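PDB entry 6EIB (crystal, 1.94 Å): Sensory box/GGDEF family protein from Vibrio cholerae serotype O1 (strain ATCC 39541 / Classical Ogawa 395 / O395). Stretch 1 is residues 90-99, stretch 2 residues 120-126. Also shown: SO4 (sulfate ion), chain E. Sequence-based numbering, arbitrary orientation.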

# COMPACT_ATOMS: atom_id res chain seq x y z
N HIS A 90 -10.84 8.79 -5.85
CA HIS A 90 -11.34 7.85 -6.85
C HIS A 90 -10.27 6.80 -7.15
O HIS A 90 -9.08 7.06 -6.94
CB HIS A 90 -11.77 8.59 -8.14
CG HIS A 90 -12.96 9.48 -7.97
ND1 HIS A 90 -14.23 8.99 -7.78
CD2 HIS A 90 -13.08 10.83 -8.08
CE1 HIS A 90 -15.08 10.01 -7.69
NE2 HIS A 90 -14.41 11.14 -7.88
N VAL A 91 -10.67 5.63 -7.63
CA VAL A 91 -9.71 4.52 -7.72
C VAL A 91 -8.55 4.83 -8.69
O VAL A 91 -7.42 4.47 -8.40
CB VAL A 91 -10.42 3.18 -8.09
CG1 VAL A 91 -10.94 3.19 -9.53
CG2 VAL A 91 -9.51 1.96 -7.81
N GLU A 92 -8.82 5.51 -9.80
CA GLU A 92 -7.76 5.88 -10.77
C GLU A 92 -6.69 6.78 -10.19
O GLU A 92 -5.52 6.63 -10.51
CB GLU A 92 -8.32 6.57 -12.02
CG GLU A 92 -8.87 5.64 -13.11
CD GLU A 92 -10.32 5.19 -12.90
OE1 GLU A 92 -10.95 5.59 -11.91
OE2 GLU A 92 -10.86 4.44 -13.75
N THR A 93 -7.10 7.72 -9.35
CA THR A 93 -6.15 8.60 -8.68
C THR A 93 -5.27 7.74 -7.79
O THR A 93 -4.04 7.83 -7.84
CB THR A 93 -6.87 9.67 -7.87
OG1 THR A 93 -7.75 10.41 -8.74
CG2 THR A 93 -5.87 10.61 -7.21
N ALA A 94 -5.89 6.82 -7.05
CA ALA A 94 -5.13 5.91 -6.18
C ALA A 94 -4.16 5.05 -7.00
O ALA A 94 -3.04 4.81 -6.56
CB ALA A 94 -6.08 5.01 -5.37
N PHE A 95 -4.59 4.59 -8.16
CA PHE A 95 -3.74 3.78 -9.00
C PHE A 95 -2.50 4.59 -9.42
O PHE A 95 -1.36 4.12 -9.32
CB PHE A 95 -4.51 3.31 -10.23
CG PHE A 95 -3.69 2.45 -11.15
CD1 PHE A 95 -3.45 1.10 -10.85
CD2 PHE A 95 -3.14 2.98 -12.30
CE1 PHE A 95 -2.67 0.31 -11.70
CE2 PHE A 95 -2.37 2.20 -13.16
CZ PHE A 95 -2.13 0.87 -12.86
N HIS A 96 -2.74 5.83 -9.85
CA HIS A 96 -1.64 6.68 -10.24
C HIS A 96 -0.67 6.90 -9.08
O HIS A 96 0.54 6.81 -9.25
CB HIS A 96 -2.15 8.01 -10.74
CG HIS A 96 -2.87 7.93 -12.05
ND1 HIS A 96 -2.52 7.02 -13.03
CD2 HIS A 96 -3.88 8.66 -12.57
CE1 HIS A 96 -3.30 7.18 -14.08
NE2 HIS A 96 -4.13 8.18 -13.83
N LEU A 97 -1.20 7.14 -7.88
CA LEU A 97 -0.35 7.28 -6.71
C LEU A 97 0.43 6.00 -6.46
O LEU A 97 1.64 6.02 -6.14
CB LEU A 97 -1.17 7.63 -5.49
CG LEU A 97 -1.84 8.99 -5.60
CD1 LEU A 97 -2.79 9.18 -4.42
CD2 LEU A 97 -0.80 10.14 -5.70
N ALA A 98 -0.25 4.88 -6.62
CA ALA A 98 0.42 3.61 -6.36
C ALA A 98 1.59 3.43 -7.31
O ALA A 98 2.66 2.98 -6.88
CB ALA A 98 -0.55 2.47 -6.48
N GLU A 99 1.40 3.78 -8.59
CA GLU A 99 2.46 3.64 -9.58
C GLU A 99 3.66 4.53 -9.27
O GLU A 99 4.82 4.11 -9.51
CB GLU A 99 1.94 3.98 -10.99
CG GLU A 99 1.12 2.90 -11.69
CD GLU A 99 1.95 1.66 -12.11
OE1 GLU A 99 3.18 1.61 -11.88
OE2 GLU A 99 1.37 0.75 -12.71
N CYS A 120 5.15 -4.53 -5.29
CA CYS A 120 3.98 -4.64 -6.17
C CYS A 120 2.84 -4.00 -5.43
O CYS A 120 2.90 -3.88 -4.22
CB CYS A 120 3.62 -6.10 -6.49
SG CYS A 120 4.84 -6.88 -7.60
N ALA A 121 1.79 -3.62 -6.15
CA ALA A 121 0.66 -2.96 -5.50
C ALA A 121 -0.61 -3.41 -6.16
O ALA A 121 -0.64 -3.66 -7.38
CB ALA A 121 0.80 -1.39 -5.58
N GLY A 122 -1.66 -3.54 -5.36
CA GLY A 122 -2.97 -3.80 -5.93
C GLY A 122 -3.87 -2.67 -5.44
O GLY A 122 -3.72 -2.21 -4.30
N VAL A 123 -4.81 -2.24 -6.27
CA VAL A 123 -5.68 -1.09 -5.94
C VAL A 123 -7.17 -1.37 -6.12
O VAL A 123 -7.61 -1.95 -7.11
CB VAL A 123 -5.35 0.10 -6.83
CG1 VAL A 123 -6.11 1.33 -6.37
CG2 VAL A 123 -3.84 0.35 -6.86
N SER A 124 -7.99 -0.94 -5.16
CA SER A 124 -9.40 -1.01 -5.40
C SER A 124 -10.03 0.13 -4.65
O SER A 124 -9.33 0.99 -4.09
CB SER A 124 -10.00 -2.36 -4.93
OG SER A 124 -11.32 -2.55 -5.46
N SER A 125 -11.35 0.13 -4.61
CA SER A 125 -12.07 1.15 -3.88
C SER A 125 -13.45 0.67 -3.46
O SER A 125 -13.94 -0.36 -3.93
CB SER A 125 -12.18 2.42 -4.72
OG SER A 125 -13.02 2.20 -5.82
N LEU A 126 -14.12 1.46 -2.61
CA LEU A 126 -15.46 1.10 -2.14
C LEU A 126 -16.40 0.91 -3.33
O LEU A 126 -16.42 1.73 -4.24
CB LEU A 126 -16.01 2.21 -1.22
CG LEU A 126 -17.46 2.15 -0.72
CD1 LEU A 126 -17.62 1.06 0.28
CD2 LEU A 126 -17.90 3.51 -0.15
S SO4 E . -14.55 5.34 -7.52
O1 SO4 E . -14.10 4.60 -6.35
O2 SO4 E . -13.43 6.05 -8.10
O3 SO4 E . -15.12 4.43 -8.51
O4 SO4 E . -15.55 6.35 -7.11

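Helix 91-99 packs nearly antiparallel to strand 120-125, their axes 163° apart and 7.9 Å at closest approach, and no hydrogen bond joins the two segments directly. His-90, at the N-cap position, points its CA-to-CB bond away from the strand and makes no contact with it; its ND1 instead donates to the sulfate, at 3.0 Å from O4 and 3.1 Å from O2. Val-91 N, left free in the first helical turn, donates to the same sulfate O2 at 2.8 Å, and Ser-125 OG donates to sulfate O1 at 2.7 Å, so the ion, probably from the crystallisation liquor, bridges the two segments.

Val-91 also points toward the strand: its CG2 lies 3.7 Å from Val-123 CG1, and its CB 3.6 Å from Ser-125 OG. Glu-92 and Thr-93 make no contact, as the helix turns them off this face. Ala-94 returns to it, CB 3.8 Å from Val-123 CG1. Phe-95 leaves its CA sideways, yet its CD1 comes within 4.1 Å of Val-123 CG2, an oblique approach to the ring. After His-96 and Leu-97, both out of reach, Ala-98 closes the contact: its CB is 3.9 Å from Val-123 CG2 and 4.2 Å from Ala-121 CB. Val-123 thus meets all four contacting helix residues, and its 88 Å² of covered surface is the largest here.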